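Local coordinates for protein acyl-homoserine-lactone synthase (Mesorhizobium sp. ORS 3359, PDB 6WNS) that synthesises acyl-homoserine lactone quorum-sensing signals, probably by transferring an acyl group from coenzyme A to S-adenosylmethionine, which then lactonises, at residues R24-Y27 with D28-K32; W9-R12 with K13-K17; V39-P42 with I43-I47; R16-L19 with E20-F23. All coordinates share one frame; numbering follows the deposited sequence.

Contacts 2, 4 and 1 follow one another along the chain, from the turns that lead into helix 16-31, through its first half, to its second half and C-terminal end, whereas contact 3 belongs to the loop that comes after it. Contacts 2 and 3 lie at the surface and rely on turns, water and an arginine bound to a backbone carbonyl. Contact 4, also largely superficial, has regular helical bonding with apolar groups directed at strand 56-60. Contact 1 is partly buried and is the place where loop and helix meet: Arg26 forms a salt bridge with Glu46 of contact 3. A second link joins Glu46 N to Phe23 O of contact 4, a probable hydrogen bond.

Contact 1: residues R24-Y27 with D28-K32; sequences RIRY and DIYVK
Ile25 and Ile29, one helical turn apart, touch through their branches, Ile25 CG2 lying 3.7 Å from Ile29 CD1. In Ile25, CG2 stands anti to the backbone N while CG1 runs beside it (chi1 -73°), which turns the methyl branch toward the next turn. The aliphatic part of Arg26 meets the CD1-CE1 side of Tyr30, Arg26 CG being 4.0 Å from Tyr30 CE1, and the guanidinium and ring planes are almost perpendicular at 82°. Ile29 CG2 sits over the centre of one face of the same ring. Farther round the helix, Tyr27 CE1 packs on Val31 CG1 at 3.8 Å, and Asp28 OD1 comes within 3.4 Å of Tyr27 CD2.

Regular alpha-helical bonds, among them Tyr30 N to Arg26 O at 2.8 Å, give way here to a wider pi-type turn. Tyr27 O takes Lys32 N at 3.0 Å, while its bond from Val31 N is weak, so this carbonyl is shared between two turns of different width.

Beyond the aliphatic contact, the Arg26 guanidinium is gripped by salt bridges from NH2 to Asp51 and from NE to Glu46, and NH1 bonds Tyr22 OH. Arg105 shares the Glu46 carboxylate with Arg26 and makes a cation-pi contact with Tyr30.

Contact 2: residues W9-R12 with K13-K17; sequences WENR and KLYRK
Asn11 and Tyr15 meet where two successive type I beta turns, Trp9 to Arg12 and Lys13 to Arg16, lead into a helix with Tyr15 as its N-cap residue. Their backbones are joined by the hydrogen bond from Tyr15 N to Asn11 O, 3.1 Å long. Followed outward, the Asn11 side chain first brings CB near the ring carbon CD2 of Tyr15. Asn11 CG then lies 3.7 Å from Tyr15 CD2, and Asn11 ND2 comes to 3.2 Å from Tyr15 CE2. The amide plane is inclined at 60° to the ring. A chi1 of 65°, which puts CG between the backbone N and the carbonyl carbon, turns the amide toward the Tyr15 ring. The amide is held at both ends: OD1 accepts from Thr8 N, while ND2 donates to Leu6 O.

Arg12 folds the opposite way along the chain, to Trp9. Its extended side chain carries the guanidinium across the indole, with Trp9 CZ2 3.5 Å above the guanidinium plane and over its centre. Arg12 NH1 also donates to Trp9 O at 3.0 Å, the oxygen lying in the guanidinium plane, so one residue fixes the group by face and edge. A water accepts from Lys13 N and donates to Glu10 O, bridging the two turns.

Tyr15 OH reaches His5 ND1. Both Asn11 and Tyr15 thus tie this surface linker back to strand 4-7, an outermost strand of the mixed sheet, just where helix 16-31 begins.

Contact 3: residues V39-P42 with I43-I47; sequences VARP and INIEI
A reversal in the loop between helix 16-31 and strand 56-60, bridged by waters, brings Arg41 onto Ile47; the two halves run back on each other, their end-to-end directions 151° apart. An inverse gamma turn centred on Asn44 lies within the returning half, with a weak bond from Ile45 N to Ile43 O. Because the Arg41 chain bends at chi2 (-51°), its guanidinium folds over toward the other limb, and Arg41 NH2 donates to Ile47 O at 2.9 Å. That bond is fairly straight, 163° at the hydrogen, with the oxygen close to the guanidinium plane, although the donor is tilted from the plane of the carbonyl. Val39 CG1 covers part of one guanidinium face.

Waters bridge the two limbs. One molecule accepts from both Arg41 NE and Ile47 N; another accepts from Arg41 N and donates to Ile45 O. Buried Glu46 faces the helix, and its OE1 forms a salt bridge with Arg105. On the carboxylate's other oxygen, the water that accepts from Val39 N at 2.9 Å lies 2.6 Å from Glu46 OE2.

Contact 4: residues R16-L19 with E20-F23; sequences RKVL and ERYF
A chi1 of -70° sets Arg21 CG beside its own backbone N, and a bend at chi3 (-50°) swings the guanidinium back along the helix onto Lys17 and Val18. Lys17 O and Val18 CA lie over one face of the group. Arg21 NH2 comes within 3.6 Å of Val18 CG2, the methyl placed anti to the carbonyl carbon, and the two side chains meet at a slant. Arg21 NH1 approaches Lys17 CB at 3.9 Å. Arg21 NH2 also makes a weak hydrogen bond to Gly65 O in a nearby loop.

On another side of the helix, Leu19 CD2 serves two aromatic neighbours, lying 4.3 Å from Tyr22 CD2 and 4.4 Å from Phe23 CE1. Tyr22 CD2 in turn stands over the centre of one face of the Phe23 ring. The backbone carbonyl of Leu19 also approaches Phe23, Leu19 O lying 3.1 Å from Phe23 CD1 while accepting the hydrogen bond from Phe23 N. Glu20 carries its carboxylate back toward Arg16, but Arg16 NH1 and Glu20 OE1 remain 4.9 Å apart, allowing at most a long-range attraction.

Four successive backbone bonds run from residue i+4 to residue i, the shortest from Tyr22 N to Val18 O at 2.7 Å. Val18, Leu19, Tyr22 and Phe23 pack against strand 56-60, where the Tyr22 ring meets that of Tyr57 with planes at about 60°. Regular bonding, with exposed Arg16, Lys17 and Glu20 on one side and apolar groups toward a strand, marks an amphipathic alpha-helix lying on a beta-sheet, here in the mixed alpha/beta fold of an autoinducer synthase related to acetyltransferases.

Contact 1: residues R24-Y27 with D28-K32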
loop_
_atom_site.group_PDB
_atom_site.type_symbol
_atom_site.label_atom_id
_atom_site.label_comp_id
_atom_site.label_asym_id
_atom_site.label_seq_id
_atom_site.Cartn_x
_atom_site.Cartn_y
_atom_site.Cartn_z
ATOM N N ARG A 24 0.743 1.758 16.201
ATOM C CA ARG A 24 1.230 2.975 16.918
ATOM C C ARG A 24 1.795 3.942 15.899
ATOM O O ARG A 24 1.563 5.151 16.028
ATOM C CB ARG A 24 2.278 2.590 17.980
ATOM C CG ARG A 24 1.692 1.743 19.107
ATOM C CD ARG A 24 2.456 1.793 20.450
ATOM N NE ARG A 24 2.443 0.572 21.264
ATOM C CZ ARG A 24 1.485 -0.378 21.348
ATOM N NH1 ARG A 24 0.368 -0.304 20.629
ATOM N NH2 ARG A 24 1.669 -1.437 22.143
ATOM N N ILE A 25 2.576 3.431 14.942
ATOM C CA ILE A 25 3.142 4.223 13.835
ATOM C C ILE A 25 2.023 4.899 13.040
ATOM O O ILE A 25 2.143 6.101 12.674
ATOM C CB ILE A 25 4.067 3.339 12.990
ATOM C CG1 ILE A 25 5.365 3.071 13.751
ATOM C CG2 ILE A 25 4.323 3.993 11.667
ATOM C CD1 ILE A 25 6.285 2.061 13.062
ATOM N N ARG A 26 0.957 4.184 12.757
ATOM C CA ARG A 26 -0.216 4.791 12.052
ATOM C C ARG A 26 -0.808 5.949 12.843
ATOM O O ARG A 26 -1.262 6.984 12.245
ATOM C CB ARG A 26 -1.206 3.655 11.777
ATOM C CG ARG A 26 -0.680 2.872 10.584
ATOM C CD ARG A 26 -1.536 1.761 10.145
ATOM N NE ARG A 26 -2.915 2.207 9.916
ATOM C CZ ARG A 26 -3.873 1.352 9.592
ATOM N NH1 ARG A 26 -3.556 0.144 9.188
ATOM N NH2 ARG A 26 -5.129 1.717 9.654
ATOM N N TYR A 27 -0.780 5.865 14.162
ATOM C CA TYR A 27 -1.177 7.014 15.006
ATOM C C TYR A 27 -0.222 8.180 14.737
ATOM O O TYR A 27 -0.706 9.274 14.429
ATOM C CB TYR A 27 -1.205 6.642 16.481
ATOM C CG TYR A 27 -1.149 7.834 17.360
ATOM C CD1 TYR A 27 -2.320 8.502 17.640
ATOM C CD2 TYR A 27 0.048 8.343 17.857
ATOM C CE1 TYR A 27 -2.336 9.612 18.445
ATOM C CE2 TYR A 27 0.053 9.462 18.680
ATOM C CZ TYR A 27 -1.146 10.108 18.947
ATOM O OH TYR A 27 -1.257 11.208 19.746
ATOM N N ASP A 28 1.080 7.926 14.729
ATOM C CA ASP A 28 2.087 9.013 14.509
ATOM C C ASP A 28 1.866 9.664 13.140
ATOM O O ASP A 28 1.943 10.910 13.030
ATOM C CB ASP A 28 3.503 8.494 14.647
ATOM C CG ASP A 28 3.845 7.954 16.027
ATOM O OD1 ASP A 28 3.306 8.438 17.012
ATOM O OD2 ASP A 28 4.626 7.004 16.089
ATOM N N ILE A 29 1.561 8.887 12.121
ATOM C CA ILE A 29 1.517 9.341 10.716
ATOM C C ILE A 29 0.170 9.967 10.421
ATOM O O ILE A 29 0.138 11.053 9.809
ATOM C CB ILE A 29 1.755 8.168 9.769
ATOM C CG1 ILE A 29 3.206 7.715 9.783
ATOM C CG2 ILE A 29 1.272 8.479 8.349
ATOM C CD1 ILE A 29 3.379 6.416 9.031
ATOM N N TYR A 30 -0.914 9.268 10.750
ATOM C CA TYR A 30 -2.253 9.606 10.221
ATOM C C TYR A 30 -2.995 10.482 11.208
ATOM O O TYR A 30 -3.802 11.327 10.717
ATOM C CB TYR A 30 -3.072 8.352 9.860
ATOM C CG TYR A 30 -2.457 7.596 8.727
ATOM C CD1 TYR A 30 -1.618 6.522 8.959
ATOM C CD2 TYR A 30 -2.633 8.014 7.411
ATOM C CE1 TYR A 30 -1.022 5.845 7.909
ATOM C CE2 TYR A 30 -2.011 7.364 6.347
ATOM C CZ TYR A 30 -1.184 6.292 6.607
ATOM O OH TYR A 30 -0.590 5.645 5.573
ATOM N N VAL A 31 -2.923 10.180 12.518
ATOM C CA VAL A 31 -3.744 10.946 13.498
ATOM C C VAL A 31 -2.969 12.225 13.843
ATOM O O VAL A 31 -3.650 13.301 13.810
ATOM C CB VAL A 31 -4.150 10.117 14.729
ATOM C CG1 VAL A 31 -4.735 10.953 15.852
ATOM C CG2 VAL A 31 -5.160 9.036 14.270
ATOM N N LYS A 32 -1.651 12.111 14.131
ATOM C CA LYS A 32 -0.847 13.193 14.756
ATOM C C LYS A 32 -0.632 14.257 13.674
ATOM O O LYS A 32 -0.585 15.451 14.003
ATOM C CB LYS A 32 0.410 12.601 15.420
ATOM C CG LYS A 32 0.935 13.308 16.651
ATOM C CD LYS A 32 2.242 12.737 17.197
ATOM C CE LYS A 32 3.476 13.310 16.519
ATOM N NZ LYS A 32 4.405 12.230 16.091
#

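Contact 2: residues W9-R12 with K13-K17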
loop_
_atom_site.group_PDB
_atom_site.type_symbol
_atom_site.label_atom_id
_atom_site.label_comp_id
_atom_site.label_asym_id
_atom_site.label_seq_id
_atom_site.Cartn_x
_atom_site.Cartn_y
_atom_site.Cartn_z
ATOM N N TRP A 9 -3.449 -12.647 8.614
ATOM C CA TRP A 9 -4.152 -13.268 9.741
ATOM C C TRP A 9 -3.381 -14.488 10.207
ATOM O O TRP A 9 -3.314 -14.709 11.403
ATOM C CB TRP A 9 -5.570 -13.668 9.316
ATOM C CG TRP A 9 -6.421 -14.085 10.466
ATOM C CD1 TRP A 9 -6.909 -15.322 10.774
ATOM C CD2 TRP A 9 -6.872 -13.208 11.506
ATOM N NE1 TRP A 9 -7.655 -15.255 11.920
ATOM C CE2 TRP A 9 -7.659 -13.980 12.388
ATOM C CE3 TRP A 9 -6.636 -11.859 11.783
ATOM C CZ2 TRP A 9 -8.265 -13.425 13.517
ATOM C CZ3 TRP A 9 -7.296 -11.319 12.864
ATOM C CH2 TRP A 9 -8.052 -12.095 13.725
ATOM N N GLU A 10 -2.825 -15.305 9.305
ATOM C CA GLU A 10 -2.278 -16.608 9.693
ATOM C C GLU A 10 -1.052 -16.414 10.581
ATOM O O GLU A 10 -0.834 -17.257 11.435
ATOM C CB GLU A 10 -1.891 -17.439 8.469
ATOM C CG GLU A 10 -3.061 -18.010 7.720
ATOM C CD GLU A 10 -2.620 -19.063 6.712
ATOM O OE1 GLU A 10 -3.092 -20.206 6.784
ATOM O OE2 GLU A 10 -1.746 -18.747 5.884
ATOM N N ASN A 11 -0.192 -15.428 10.317
ATOM C CA ASN A 11 1.088 -15.289 11.076
ATOM C C ASN A 11 1.029 -14.063 12.017
ATOM O O ASN A 11 2.106 -13.600 12.502
ATOM C CB ASN A 11 2.308 -15.281 10.132
ATOM C CG ASN A 11 2.332 -14.075 9.224
ATOM O OD1 ASN A 11 1.392 -13.258 9.207
ATOM N ND2 ASN A 11 3.419 -13.943 8.481
ATOM N N ARG A 12 -0.158 -13.540 12.306
ATOM C CA ARG A 12 -0.294 -12.303 13.123
ATOM C C ARG A 12 0.306 -12.493 14.540
ATOM O O ARG A 12 0.800 -11.498 15.139
ATOM C CB ARG A 12 -1.768 -11.857 13.172
ATOM C CG ARG A 12 -2.603 -12.699 14.094
ATOM C CD ARG A 12 -4.115 -12.424 13.985
ATOM N NE ARG A 12 -4.864 -13.077 15.032
ATOM C CZ ARG A 12 -5.211 -14.355 14.982
ATOM N NH1 ARG A 12 -4.842 -15.097 13.934
ATOM N NH2 ARG A 12 -5.883 -14.930 15.969
ATOM N N LYS A 13 0.305 -13.696 15.088
ATOM C CA LYS A 13 0.812 -13.902 16.466
ATOM C C LYS A 13 2.343 -13.887 16.480
ATOM O O LYS A 13 2.884 -13.239 17.358
ATOM C CB LYS A 13 0.280 -15.198 17.046
ATOM C CG LYS A 13 -1.206 -15.083 17.363
ATOM C CD LYS A 13 -1.650 -16.204 18.211
ATOM C CE LYS A 13 -3.047 -16.031 18.756
ATOM N NZ LYS A 13 -3.124 -16.978 19.893
ATOM N N LEU A 14 2.982 -14.533 15.528
ATOM C CA LEU A 14 4.438 -14.393 15.306
ATOM C C LEU A 14 4.769 -12.904 15.164
ATOM O O LEU A 14 5.795 -12.450 15.690
ATOM C CB LEU A 14 4.796 -15.153 14.032
ATOM C CG LEU A 14 6.277 -15.118 13.674
ATOM C CD1 LEU A 14 7.046 -15.970 14.655
ATOM C CD2 LEU A 14 6.527 -15.626 12.263
ATOM N N TYR A 15 3.917 -12.131 14.490
ATOM C CA TYR A 15 4.232 -10.719 14.210
ATOM C C TYR A 15 3.550 -9.781 15.215
ATOM O O TYR A 15 3.412 -8.605 14.886
ATOM C CB TYR A 15 3.874 -10.378 12.770
ATOM C CG TYR A 15 4.904 -10.832 11.769
ATOM C CD1 TYR A 15 5.977 -10.016 11.486
ATOM C CD2 TYR A 15 4.787 -12.025 11.051
ATOM C CE1 TYR A 15 6.932 -10.359 10.533
ATOM C CE2 TYR A 15 5.739 -12.378 10.089
ATOM C CZ TYR A 15 6.825 -11.558 9.846
ATOM O OH TYR A 15 7.782 -11.859 8.899
ATOM N N ARG A 16 3.204 -10.241 16.410
ATOM C CA ARG A 16 2.340 -9.429 17.312
ATOM C C ARG A 16 3.059 -8.125 17.696
ATOM O O ARG A 16 2.467 -7.092 17.645
ATOM C CB ARG A 16 1.861 -10.213 18.524
ATOM C CG ARG A 16 2.938 -10.611 19.509
ATOM C CD ARG A 16 2.330 -11.245 20.731
ATOM N NE ARG A 16 3.425 -11.798 21.508
ATOM C CZ ARG A 16 3.863 -11.276 22.644
ATOM N NH1 ARG A 16 3.277 -10.198 23.151
ATOM N NH2 ARG A 16 4.876 -11.848 23.266
ATOM N N LYS A 17 4.360 -8.169 17.989
ATOM C CA LYS A 17 5.060 -6.942 18.446
ATOM C C LYS A 17 5.208 -6.011 17.250
ATOM O O LYS A 17 4.992 -4.821 17.433
ATOM C CB LYS A 17 6.366 -7.327 19.172
ATOM C CG LYS A 17 6.118 -7.788 20.598
ATOM C CD LYS A 17 7.402 -7.962 21.416
ATOM C CE LYS A 17 8.095 -9.285 21.178
ATOM N NZ LYS A 17 9.511 -9.212 21.616
HETATM O O HOH W 1 -0.807 -16.295 14.235
#

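Contact 3: residues V39-P42 with I43-I47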
loop_
_atom_site.group_PDB
_atom_site.type_symbol
_atom_site.label_atom_id
_atom_site.label_comp_id
_atom_site.label_asym_id
_atom_site.label_seq_id
_atom_site.Cartn_x
_atom_site.Cartn_y
_atom_site.Cartn_z
ATOM N N VAL A 39 -9.372 8.695 12.226
ATOM C CA VAL A 39 -10.213 8.793 13.437
ATOM C C VAL A 39 -9.288 8.753 14.675
ATOM O O VAL A 39 -8.490 7.831 14.752
ATOM C CB VAL A 39 -11.200 7.609 13.477
ATOM C CG1 VAL A 39 -11.956 7.554 14.788
ATOM C CG2 VAL A 39 -12.149 7.746 12.226
ATOM N N ALA A 40 -9.397 9.732 15.503
ATOM C CA ALA A 40 -8.646 9.836 16.785
ATOM C C ALA A 40 -9.187 8.811 17.743
ATOM O O ALA A 40 -10.354 8.932 18.107
ATOM C CB ALA A 40 -8.767 11.177 17.382
ATOM N N ARG A 41 -8.355 7.892 18.210
ATOM C CA ARG A 41 -8.761 6.881 19.212
ATOM C C ARG A 41 -8.304 7.257 20.621
ATOM O O ARG A 41 -7.393 8.061 20.793
ATOM C CB ARG A 41 -8.123 5.575 18.770
ATOM C CG ARG A 41 -8.459 5.067 17.387
ATOM C CD ARG A 41 -9.960 5.042 17.153
ATOM N NE ARG A 41 -10.194 4.403 15.828
ATOM C CZ ARG A 41 -11.348 3.801 15.490
ATOM N NH1 ARG A 41 -12.415 3.841 16.301
ATOM N NH2 ARG A 41 -11.453 3.250 14.286
ATOM N N PRO A 42 -8.988 6.757 21.662
ATOM C CA PRO A 42 -8.671 7.005 23.067
ATOM C C PRO A 42 -7.291 6.482 23.473
ATOM O O PRO A 42 -6.737 6.962 24.412
ATOM C CB PRO A 42 -9.786 6.350 23.853
ATOM C CG PRO A 42 -10.881 6.117 22.849
ATOM C CD PRO A 42 -10.199 5.919 21.549
ATOM N N ILE A 43 -6.741 5.584 22.702
ATOM C CA ILE A 43 -5.333 5.121 22.846
ATOM C C ILE A 43 -4.627 5.439 21.550
ATOM O O ILE A 43 -5.302 5.674 20.500
ATOM C CB ILE A 43 -5.279 3.623 23.177
ATOM C CG1 ILE A 43 -5.964 2.792 22.101
ATOM C CG2 ILE A 43 -5.859 3.373 24.547
ATOM C CD1 ILE A 43 -5.669 1.285 22.233
ATOM N N ASN A 44 -3.295 5.435 21.598
ATOM C CA ASN A 44 -2.450 6.008 20.529
ATOM C C ASN A 44 -2.264 4.950 19.460
ATOM O O ASN A 44 -1.144 4.571 19.169
ATOM C CB ASN A 44 -1.156 6.610 21.117
ATOM C CG ASN A 44 -1.404 7.930 21.798
ATOM O OD1 ASN A 44 -2.558 8.349 21.822
ATOM N ND2 ASN A 44 -0.365 8.572 22.384
ATOM N N ILE A 45 -3.346 4.581 18.765
ATOM C CA ILE A 45 -3.273 3.775 17.538
ATOM C C ILE A 45 -4.199 4.410 16.489
ATOM O O ILE A 45 -5.033 5.229 16.840
ATOM C CB ILE A 45 -3.667 2.307 17.767
ATOM C CG1 ILE A 45 -5.109 2.244 18.223
ATOM C CG2 ILE A 45 -2.751 1.583 18.737
ATOM C CD1 ILE A 45 -5.753 0.866 18.086
ATOM N N GLU A 46 -3.944 4.086 15.248
ATOM C CA GLU A 46 -4.906 4.421 14.151
ATOM C C GLU A 46 -5.273 3.094 13.477
ATOM O O GLU A 46 -4.397 2.300 13.083
ATOM C CB GLU A 46 -4.361 5.510 13.264
ATOM C CG GLU A 46 -5.359 6.008 12.204
ATOM C CD GLU A 46 -5.497 5.111 10.977
ATOM O OE1 GLU A 46 -4.485 4.533 10.535
ATOM O OE2 GLU A 46 -6.653 5.087 10.411
ATOM N N ILE A 47 -6.579 2.917 13.260
ATOM C CA ILE A 47 -7.128 1.659 12.759
ATOM C C ILE A 47 -8.463 1.999 12.091
ATOM O O ILE A 47 -9.198 2.833 12.590
ATOM C CB ILE A 47 -7.191 0.601 13.894
ATOM C CG1 ILE A 47 -7.572 -0.779 13.378
ATOM C CG2 ILE A 47 -8.156 1.041 14.967
ATOM C CD1 ILE A 47 -7.465 -1.893 14.457
HETATM O O HOH W 2 -8.362 5.335 13.890
HETATM O O HOH W 3 -8.890 6.009 11.238
HETATM O O HOH W 4 -5.578 7.768 17.632
HETATM O O HOH W 5 -4.943 9.134 20.212
#

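Contact 4: residues R16-L19 with E20-F23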
loop_
_atom_site.group_PDB
_atom_site.type_symbol
_atom_site.label_atom_id
_atom_site.label_comp_id
_atom_site.label_asym_id
_atom_site.label_seq_id
_atom_site.Cartn_x
_atom_site.Cartn_y
_atom_site.Cartn_z
ATOM N N ARG A 16 3.204 -10.241 16.410
ATOM C CA ARG A 16 2.340 -9.429 17.312
ATOM C C ARG A 16 3.059 -8.125 17.696
ATOM O O ARG A 16 2.467 -7.092 17.645
ATOM C CB ARG A 16 1.861 -10.213 18.524
ATOM C CG ARG A 16 2.938 -10.611 19.509
ATOM C CD ARG A 16 2.330 -11.245 20.731
ATOM N NE ARG A 16 3.425 -11.798 21.508
ATOM C CZ ARG A 16 3.863 -11.276 22.644
ATOM N NH1 ARG A 16 3.277 -10.198 23.151
ATOM N NH2 ARG A 16 4.876 -11.848 23.266
ATOM N N LYS A 17 4.360 -8.169 17.989
ATOM C CA LYS A 17 5.060 -6.942 18.446
ATOM C C LYS A 17 5.208 -6.011 17.250
ATOM O O LYS A 17 4.992 -4.821 17.433
ATOM C CB LYS A 17 6.366 -7.327 19.172
ATOM C CG LYS A 17 6.118 -7.788 20.598
ATOM C CD LYS A 17 7.402 -7.962 21.416
ATOM C CE LYS A 17 8.095 -9.285 21.178
ATOM N NZ LYS A 17 9.511 -9.212 21.616
ATOM N N VAL A 18 5.490 -6.534 16.052
ATOM C CA VAL A 18 5.619 -5.691 14.844
ATOM C C VAL A 18 4.236 -5.043 14.643
ATOM O O VAL A 18 4.171 -3.804 14.283
ATOM C CB VAL A 18 6.114 -6.498 13.623
ATOM C CG1 VAL A 18 5.919 -5.770 12.306
ATOM C CG2 VAL A 18 7.589 -6.906 13.786
ATOM N N LEU A 19 3.165 -5.812 14.705
ATOM C CA LEU A 19 1.834 -5.199 14.430
ATOM C C LEU A 19 1.480 -4.103 15.474
ATOM O O LEU A 19 0.873 -3.085 15.093
ATOM C CB LEU A 19 0.753 -6.291 14.312
ATOM C CG LEU A 19 0.735 -7.130 13.013
ATOM C CD1 LEU A 19 -0.063 -8.414 13.173
ATOM C CD2 LEU A 19 0.242 -6.339 11.792
ATOM N N GLU A 20 1.763 -4.329 16.740
ATOM C CA GLU A 20 1.522 -3.347 17.829
ATOM C C GLU A 20 2.296 -2.075 17.499
ATOM O O GLU A 20 1.651 -1.038 17.490
ATOM C CB GLU A 20 1.811 -3.986 19.195
ATOM C CG GLU A 20 0.600 -4.772 19.601
ATOM C CD GLU A 20 0.734 -5.851 20.640
ATOM O OE1 GLU A 20 1.782 -5.887 21.307
ATOM O OE2 GLU A 20 -0.249 -6.618 20.778
ATOM N N ARG A 21 3.575 -2.181 17.068
ATOM C CA ARG A 21 4.358 -0.986 16.666
ATOM C C ARG A 21 3.729 -0.373 15.416
ATOM O O ARG A 21 3.662 0.834 15.333
ATOM C CB ARG A 21 5.837 -1.348 16.474
ATOM C CG ARG A 21 6.524 -1.664 17.802
ATOM C CD ARG A 21 8.034 -1.645 17.729
ATOM N NE ARG A 21 8.567 -2.426 16.623
ATOM C CZ ARG A 21 8.826 -3.732 16.668
ATOM N NH1 ARG A 21 8.582 -4.430 17.776
ATOM N NH2 ARG A 21 9.342 -4.310 15.589
ATOM N N TYR A 22 3.287 -1.208 14.473
ATOM C CA TYR A 22 2.714 -0.750 13.197
ATOM C C TYR A 22 1.468 0.131 13.504
ATOM O O TYR A 22 1.352 1.222 12.923
ATOM C CB TYR A 22 2.366 -1.980 12.344
ATOM C CG TYR A 22 1.496 -1.660 11.166
ATOM C CD1 TYR A 22 1.998 -0.915 10.103
ATOM C CD2 TYR A 22 0.157 -2.051 11.105
ATOM C CE1 TYR A 22 1.191 -0.511 9.056
ATOM C CE2 TYR A 22 -0.632 -1.728 10.000
ATOM C CZ TYR A 22 -0.100 -1.018 8.937
ATOM O OH TYR A 22 -0.908 -0.686 7.890
ATOM N N PHE A 23 0.554 -0.320 14.370
ATOM C CA PHE A 23 -0.672 0.461 14.680
ATOM C C PHE A 23 -0.341 1.758 15.453
ATOM O O PHE A 23 -1.030 2.788 15.334
ATOM C CB PHE A 23 -1.698 -0.406 15.362
ATOM C CG PHE A 23 -2.364 -1.300 14.350
ATOM C CD1 PHE A 23 -2.141 -2.669 14.356
ATOM C CD2 PHE A 23 -3.216 -0.777 13.401
ATOM C CE1 PHE A 23 -2.731 -3.508 13.405
ATOM C CE2 PHE A 23 -3.819 -1.605 12.468
ATOM C CZ PHE A 23 -3.554 -2.964 12.445
#